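Local coordinates for protein ADP-dependent (S)-NAD(P)H-hydrate dehydratase (Streptococcus mutans, PDB 3BGK) that probably dehydrates the S-form of damaged NAD(P)H hydrates at the expense of ADP, returning NADH or NADPH together with AMP and phosphate, at residues 121-126 against 150-155; 157-162 against 259-264; 284-289 against 296-301. All coordinates share one frame; numbering follows the deposited sequence.

In the fold
The three contacts lie in series along the chain of one three-layer α/β sandwich. Contact 2 has its centre about 5 Å from the chain's, whereas contacts 1 and 3 lie toward the periphery on opposite sides of the chain's centre, their own centres about 34 Å apart. Contacts 1 and 2 touch, through I152 CD1 and L158 CD1 at 4.1 Å, and their centres are about 14 Å apart. Contact 3 stays about 10 Å from contact 2 at the nearest atoms. The predicted AMP site is closest to contacts 2 and 3: the I159 side chain is about 8 Å from that of K222, and the I298 side chain about 9 Å from G250. Contact 1 is remote.

Contact 1: 121-126 against 150-155; sequences EQITAA and QAIEPK
I123 and A151 form the tight half of this contact, where the ends of two helices, 116-125 and 139-151, come side by side. Chi1 of -72° sets I123 CG1 beside the backbone N and leaves the CG2 methyl trans to that N, facing the other helix, 3.5 Å from A151 O and 3.8 Å from A151 CB. CD1 of I123 reaches the same A151 CB methyl at 3.9 Å, giving it two branches of one isoleucine as neighbours. Past the helix end, I152 starts out away from the partner helix, but its CD1 still meets I123 CG2 at 4.1 Å. L62 on strand 60-64 and the loop residues P177 and T178 line the buried flank. The outer half is looser: the extended E153 chain brings OE1 within 3.7 Å of T124 CB, a van der Waals approach at the exposed edge. The T124 hydroxyl turns back, OG1 donating to E121 O (2.8 Å), an acceptor that also takes A125 N. Q156 pins both chain turns, bonding A126 O through NE2 and E153 N through OE1. Successive helices packed beside one another against the parallel part of the central sheet are typical of the ribokinase-like three-layer α/β/α fold.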
# COMPACT_ATOMS: atom_id res chain seq x y z
N GLU A 121 4.34 26.97 -12.85
CA GLU A 121 3.95 27.52 -11.56
C GLU A 121 4.70 26.84 -10.42
O GLU A 121 5.20 27.50 -9.51
CB GLU A 121 2.44 27.38 -11.34
CG GLU A 121 1.57 28.33 -12.17
N GLN A 122 4.80 25.51 -10.49
CA GLN A 122 5.44 24.73 -9.45
C GLN A 122 6.95 24.92 -9.37
O GLN A 122 7.53 24.83 -8.28
CB GLN A 122 5.09 23.23 -9.57
CG GLN A 122 3.64 22.89 -9.20
CD GLN A 122 3.29 23.23 -7.75
OE1 GLN A 122 4.09 23.02 -6.83
NE2 GLN A 122 2.08 23.74 -7.54
N ILE A 123 7.59 25.21 -10.50
CA ILE A 123 9.02 25.52 -10.51
C ILE A 123 9.30 26.80 -9.71
O ILE A 123 10.20 26.81 -8.87
CB ILE A 123 9.60 25.61 -11.95
CG1 ILE A 123 9.69 24.21 -12.58
CG2 ILE A 123 10.99 26.24 -11.95
CD1 ILE A 123 9.61 24.20 -14.10
N THR A 124 8.49 27.84 -9.94
CA THR A 124 8.62 29.12 -9.22
C THR A 124 8.32 29.02 -7.72
O THR A 124 8.80 29.85 -6.94
CB THR A 124 7.71 30.25 -9.80
OG1 THR A 124 6.36 30.05 -9.35
CG2 THR A 124 7.74 30.28 -11.33
N ALA A 125 7.51 28.05 -7.33
CA ALA A 125 7.19 27.82 -5.91
C ALA A 125 8.26 26.98 -5.18
O ALA A 125 8.32 26.97 -3.95
CB ALA A 125 5.82 27.17 -5.78
N ALA A 126 9.11 26.29 -5.94
CA ALA A 126 10.13 25.41 -5.38
C ALA A 126 11.43 26.14 -5.03
O ALA A 126 11.81 27.10 -5.71
CB ALA A 126 10.42 24.27 -6.35
N GLN A 150 14.44 26.66 -18.67
CA GLN A 150 14.11 28.07 -18.91
C GLN A 150 13.40 28.74 -17.72
O GLN A 150 13.35 29.97 -17.62
CB GLN A 150 13.27 28.24 -20.18
CG GLN A 150 14.05 27.97 -21.48
N ALA A 151 12.85 27.92 -16.82
CA ALA A 151 12.10 28.42 -15.67
C ALA A 151 12.92 28.50 -14.37
O ALA A 151 12.47 29.11 -13.39
CB ALA A 151 10.83 27.59 -15.47
N ILE A 152 14.10 27.89 -14.36
CA ILE A 152 14.97 27.92 -13.18
C ILE A 152 15.45 29.34 -12.89
O ILE A 152 15.73 30.11 -13.80
CB ILE A 152 16.17 26.92 -13.28
CG1 ILE A 152 15.69 25.45 -13.27
CG2 ILE A 152 17.20 27.15 -12.17
CD1 ILE A 152 14.94 25.02 -12.00
N GLU A 153 15.51 29.66 -11.60
CA GLU A 153 15.87 30.98 -11.12
C GLU A 153 17.21 30.87 -10.39
O GLU A 153 17.58 29.78 -9.94
CB GLU A 153 14.76 31.50 -10.20
CG GLU A 153 13.35 31.48 -10.83
CD GLU A 153 12.21 31.67 -9.83
OE1 GLU A 153 11.05 31.80 -10.27
OE2 GLU A 153 12.45 31.69 -8.60
N PRO A 154 17.96 31.99 -10.28
CA PRO A 154 19.31 31.98 -9.66
C PRO A 154 19.38 31.56 -8.18
O PRO A 154 20.41 31.02 -7.75
CB PRO A 154 19.77 33.43 -9.82
CG PRO A 154 18.91 33.99 -10.93
CD PRO A 154 17.59 33.33 -10.76
N LYS A 155 18.33 31.81 -7.41
CA LYS A 155 18.30 31.43 -5.99
C LYS A 155 17.97 29.94 -5.75
O LYS A 155 18.04 29.46 -4.61
CB LYS A 155 17.31 32.32 -5.21

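Contact 2: 157-162 against 259-264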
# COMPACT_ATOMS: atom_id res chain seq x y z
N THR A 157 18.28 25.74 -6.14
CA THR A 157 19.23 24.64 -6.29
C THR A 157 18.68 23.62 -7.29
O THR A 157 17.53 23.19 -7.19
CB THR A 157 19.52 23.96 -4.93
OG1 THR A 157 19.89 24.96 -3.97
CG2 THR A 157 20.66 22.95 -5.06
N LEU A 158 19.51 23.25 -8.25
CA LEU A 158 19.10 22.33 -9.30
C LEU A 158 19.93 21.06 -9.25
O LEU A 158 21.16 21.11 -9.38
CB LEU A 158 19.19 22.99 -10.68
CG LEU A 158 18.87 22.14 -11.92
CD1 LEU A 158 17.38 21.77 -11.98
CD2 LEU A 158 19.30 22.87 -13.19
N ILE A 159 19.25 19.94 -9.05
CA ILE A 159 19.88 18.63 -9.06
C ILE A 159 19.50 17.91 -10.35
O ILE A 159 18.32 17.73 -10.66
CB ILE A 159 19.51 17.77 -7.82
CG1 ILE A 159 19.64 18.59 -6.54
CG2 ILE A 159 20.39 16.53 -7.75
CD1 ILE A 159 18.84 18.04 -5.37
N ILE A 160 20.53 17.51 -11.09
CA ILE A 160 20.36 16.84 -12.36
C ILE A 160 20.81 15.39 -12.18
O ILE A 160 21.98 15.12 -11.90
CB ILE A 160 21.15 17.55 -13.48
CG1 ILE A 160 20.73 19.03 -13.58
CG2 ILE A 160 20.95 16.84 -14.82
CD1 ILE A 160 21.70 19.91 -14.34
N ASP A 161 19.87 14.47 -12.33
CA ASP A 161 20.08 13.08 -11.97
C ASP A 161 19.84 12.17 -13.15
O ASP A 161 19.13 12.53 -14.08
CB ASP A 161 19.16 12.70 -10.81
CG ASP A 161 19.41 11.30 -10.30
OD1 ASP A 161 20.40 11.10 -9.57
OD2 ASP A 161 18.61 10.39 -10.62
N GLY A 162 20.45 10.99 -13.11
CA GLY A 162 20.18 9.94 -14.08
C GLY A 162 20.15 10.42 -15.51
O GLY A 162 21.06 11.12 -15.94
N GLY A 259 16.50 16.50 -0.03
CA GLY A 259 15.89 16.81 1.26
C GLY A 259 16.86 17.56 2.17
O GLY A 259 16.45 18.47 2.91
N PHE A 260 18.14 17.18 2.10
CA PHE A 260 19.17 17.84 2.89
C PHE A 260 19.34 19.30 2.46
O PHE A 260 19.28 20.20 3.31
CB PHE A 260 20.49 17.08 2.81
CG PHE A 260 20.65 16.01 3.87
CD1 PHE A 260 19.71 14.98 4.00
CD2 PHE A 260 21.75 16.02 4.72
CE1 PHE A 260 19.86 13.99 4.96
CE2 PHE A 260 21.91 15.03 5.70
CZ PHE A 260 20.96 14.01 5.82
N VAL A 261 19.53 19.52 1.16
CA VAL A 261 19.81 20.87 0.64
C VAL A 261 18.62 21.82 0.83
O VAL A 261 18.79 23.03 0.93
CB VAL A 261 20.28 20.87 -0.85
CG1 VAL A 261 21.56 20.07 -1.01
CG2 VAL A 261 19.20 20.33 -1.78
N ALA A 262 17.42 21.24 0.92
CA ALA A 262 16.19 21.99 1.17
C ALA A 262 16.15 22.65 2.55
O ALA A 262 15.60 23.73 2.70
CB ALA A 262 14.98 21.08 0.98
N GLN A 263 16.74 22.00 3.55
CA GLN A 263 16.62 22.43 4.95
C GLN A 263 17.92 22.94 5.58
O GLN A 263 17.87 23.73 6.52
CB GLN A 263 16.02 21.31 5.81
CG GLN A 263 16.87 20.03 5.86
CD GLN A 263 16.07 18.79 6.23
OE1 GLN A 263 15.68 18.61 7.38
NE2 GLN A 263 15.87 17.91 5.26
N PHE A 264 19.08 22.47 5.08
CA PHE A 264 20.37 22.90 5.64
C PHE A 264 21.10 23.85 4.67
O PHE A 264 21.59 23.42 3.63
CB PHE A 264 21.27 21.70 5.97
CG PHE A 264 20.61 20.66 6.84
CD1 PHE A 264 20.25 20.94 8.15
CD2 PHE A 264 20.37 19.38 6.34
CE1 PHE A 264 19.64 19.97 8.95
CE2 PHE A 264 19.76 18.39 7.14
CZ PHE A 264 19.40 18.69 8.44
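V261 faces the strand 157-161 from the last turns of helix 249-263, and its CG2 methyl makes both apolar contacts of the pair. I159 is the closer partner: its CD1 lies 4.3 Å from V261 CG2. The isoleucine reaches that far because CG1 stands anti to the carbonyl carbon and CD1 continues nearly extended (chi2 159°). T157, two residues earlier and pointing the same way, offers its CG2 to the same methyl at 4.4 Å; with that methyl anti to the backbone N, the hydroxyl is carried to another side. V261 also rests on V128 and I182, so one valine spans three adjacent strands, 128-131, 157-161 and 181-184.

The backbone bonds are those of a central parallel strand: T157 and I159 pair with V129 on one edge, and L158 with I182 on the other.

Aromatic packing belongs to the far side of the helix. F264 CE2 lies 3.9 Å above the F260 ring plane, offset toward its rim, and F260 itself packs on V271, A275 and L278 of helix 268-287. Q263 CG lies over one face of the F264 ring, 3.5 Å above its plane and displaced toward the rim, while Y291 of the second subunit packs on both Q263 and F264.

Polar groups are kept to the margins. On the helix, Q263 OE1 accepts from R49 NH2; at the C-terminal end of the strand, D161 OD1 forms a salt bridge with K222, a predicted AMP-binding residue, and a hydrogen bond with T184.

No hydrogen bond joins strand and helix. Between these segments the attachment is apolar, two buried methyl contacts at relaxed distances, while the strand's D161 end carries the salt bridge to K222, consistent with a nucleotide site nearby.

Contact 3: 284-289 against 296-301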
# COMPACT_ATOMS: atom_id res chain seq x y z
N ASP A 284 24.58 0.42 5.91
CA ASP A 284 25.50 -0.33 6.77
C ASP A 284 24.82 -0.87 8.02
O ASP A 284 25.05 -2.02 8.39
CB ASP A 284 26.73 0.51 7.16
CG ASP A 284 27.85 0.43 6.12
OD1 ASP A 284 27.54 0.32 4.91
OD2 ASP A 284 29.04 0.49 6.51
N GLN A 285 23.98 -0.06 8.66
CA GLN A 285 23.23 -0.52 9.83
C GLN A 285 22.23 -1.62 9.51
O GLN A 285 22.14 -2.61 10.23
CB GLN A 285 22.50 0.64 10.50
CG GLN A 285 23.33 1.37 11.52
CD GLN A 285 22.60 2.54 12.13
OE1 GLN A 285 21.38 2.69 12.00
NE2 GLN A 285 23.35 3.40 12.80
N LEU A 286 21.50 -1.44 8.41
CA LEU A 286 20.50 -2.41 7.96
C LEU A 286 21.12 -3.72 7.45
O LEU A 286 20.44 -4.76 7.41
CB LEU A 286 19.57 -1.80 6.89
CG LEU A 286 18.55 -0.77 7.36
CD1 LEU A 286 17.83 -0.13 6.19
CD2 LEU A 286 17.55 -1.39 8.34
N SER A 287 22.40 -3.67 7.07
CA SER A 287 23.11 -4.83 6.51
C SER A 287 23.37 -5.95 7.51
O SER A 287 23.48 -7.12 7.13
CB SER A 287 24.44 -4.40 5.89
OG SER A 287 25.39 -4.02 6.87
N LYS A 288 23.48 -5.59 8.79
CA LYS A 288 23.73 -6.58 9.84
C LYS A 288 22.63 -7.64 9.87
O LYS A 288 22.84 -8.76 10.33
CB LYS A 288 23.88 -5.92 11.22
CG LYS A 288 24.86 -4.74 11.28
CD LYS A 288 26.27 -5.14 10.86
CE LYS A 288 27.19 -3.92 10.80
NZ LYS A 288 28.47 -4.20 10.07
N GLU A 289 21.46 -7.28 9.36
CA GLU A 289 20.33 -8.20 9.37
C GLU A 289 19.65 -8.31 8.01
O GLU A 289 18.49 -8.70 7.91
CB GLU A 289 19.34 -7.80 10.47
CG GLU A 289 19.84 -8.14 11.87
CD GLU A 289 19.08 -7.43 12.98
OE1 GLU A 289 17.97 -6.90 12.72
OE2 GLU A 289 19.60 -7.40 14.11
N THR A 296 13.76 1.36 -0.35
CA THR A 296 12.62 1.79 0.49
C THR A 296 12.80 1.45 1.97
O THR A 296 12.17 2.08 2.83
CB THR A 296 11.27 1.20 0.03
OG1 THR A 296 11.34 -0.23 0.03
CG2 THR A 296 10.90 1.70 -1.36
N ARG A 297 13.64 0.45 2.28
CA ARG A 297 13.91 0.10 3.67
C ARG A 297 14.82 1.15 4.31
O ARG A 297 14.71 1.41 5.51
CB ARG A 297 14.58 -1.28 3.81
CG ARG A 297 13.90 -2.44 3.09
CD ARG A 297 12.72 -3.02 3.84
NE ARG A 297 12.15 -4.16 3.12
CZ ARG A 297 11.23 -4.07 2.16
NH1 ARG A 297 10.78 -5.18 1.56
NH2 ARG A 297 10.76 -2.89 1.78
N ILE A 298 15.71 1.74 3.51
CA ILE A 298 16.59 2.82 3.96
C ILE A 298 15.80 4.09 4.26
O ILE A 298 16.05 4.76 5.26
CB ILE A 298 17.67 3.12 2.90
CG1 ILE A 298 18.70 2.00 2.85
CG2 ILE A 298 18.36 4.45 3.17
CD1 ILE A 298 19.68 2.10 1.69
N SER A 299 14.86 4.42 3.37
CA SER A 299 13.99 5.59 3.51
C SER A 299 13.18 5.57 4.80
O SER A 299 13.03 6.61 5.46
CB SER A 299 13.05 5.71 2.32
OG SER A 299 13.75 6.17 1.18
N ALA A 300 12.68 4.40 5.16
CA ALA A 300 11.88 4.20 6.36
C ALA A 300 12.66 4.53 7.64
O ALA A 300 12.06 4.92 8.66
CB ALA A 300 11.35 2.77 6.41
N GLU A 301 13.99 4.37 7.58
CA GLU A 301 14.87 4.55 8.74
C GLU A 301 15.43 5.96 8.90
O GLU A 301 15.92 6.30 9.97
CB GLU A 301 16.04 3.56 8.67
CG GLU A 301 15.62 2.09 8.71
CD GLU A 301 14.87 1.73 9.98
OE1 GLU A 301 15.28 2.16 11.08
OE2 GLU A 301 13.84 1.02 9.87
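L286 reaches from helix 268-287 into the side of helix 295-310, meeting R297, I298 and E301. Its CB already points at the second helix. CG follows beside the backbone N (chi1 -72°), and the branch beyond is extended through chi2 to CD1, which becomes the leading atom. CD1 comes to 3.5 Å from R297 O and lies 3.9 Å from I298 N, pressed against the backbone of the opposing turn. The same methyl also meets I298 CG1 at 4.1 Å and R297 CB at 4.2 Å. Two consecutive helices joined by a short loop close the chain of this ribokinase-like α/β/α fold, and V293 of that loop touches both L286 and I298. E301 CG lies 4.0 Å from both methyls of L286, CD1 and CD2, against the fork of the leucine; the two side chains cross obliquely. E301 bends at chi2 (-60°) beyond this apolar touch, and its OE1 makes a salt bridge with R304 one turn later. R297 begins toward L286 but leads its guanidinium away, and packs on N83 of the third subunit. On the buried flank, I298 packs on I282, A283 and M249, the last of these preceding G250, a predicted AMP-binding residue, in the chain.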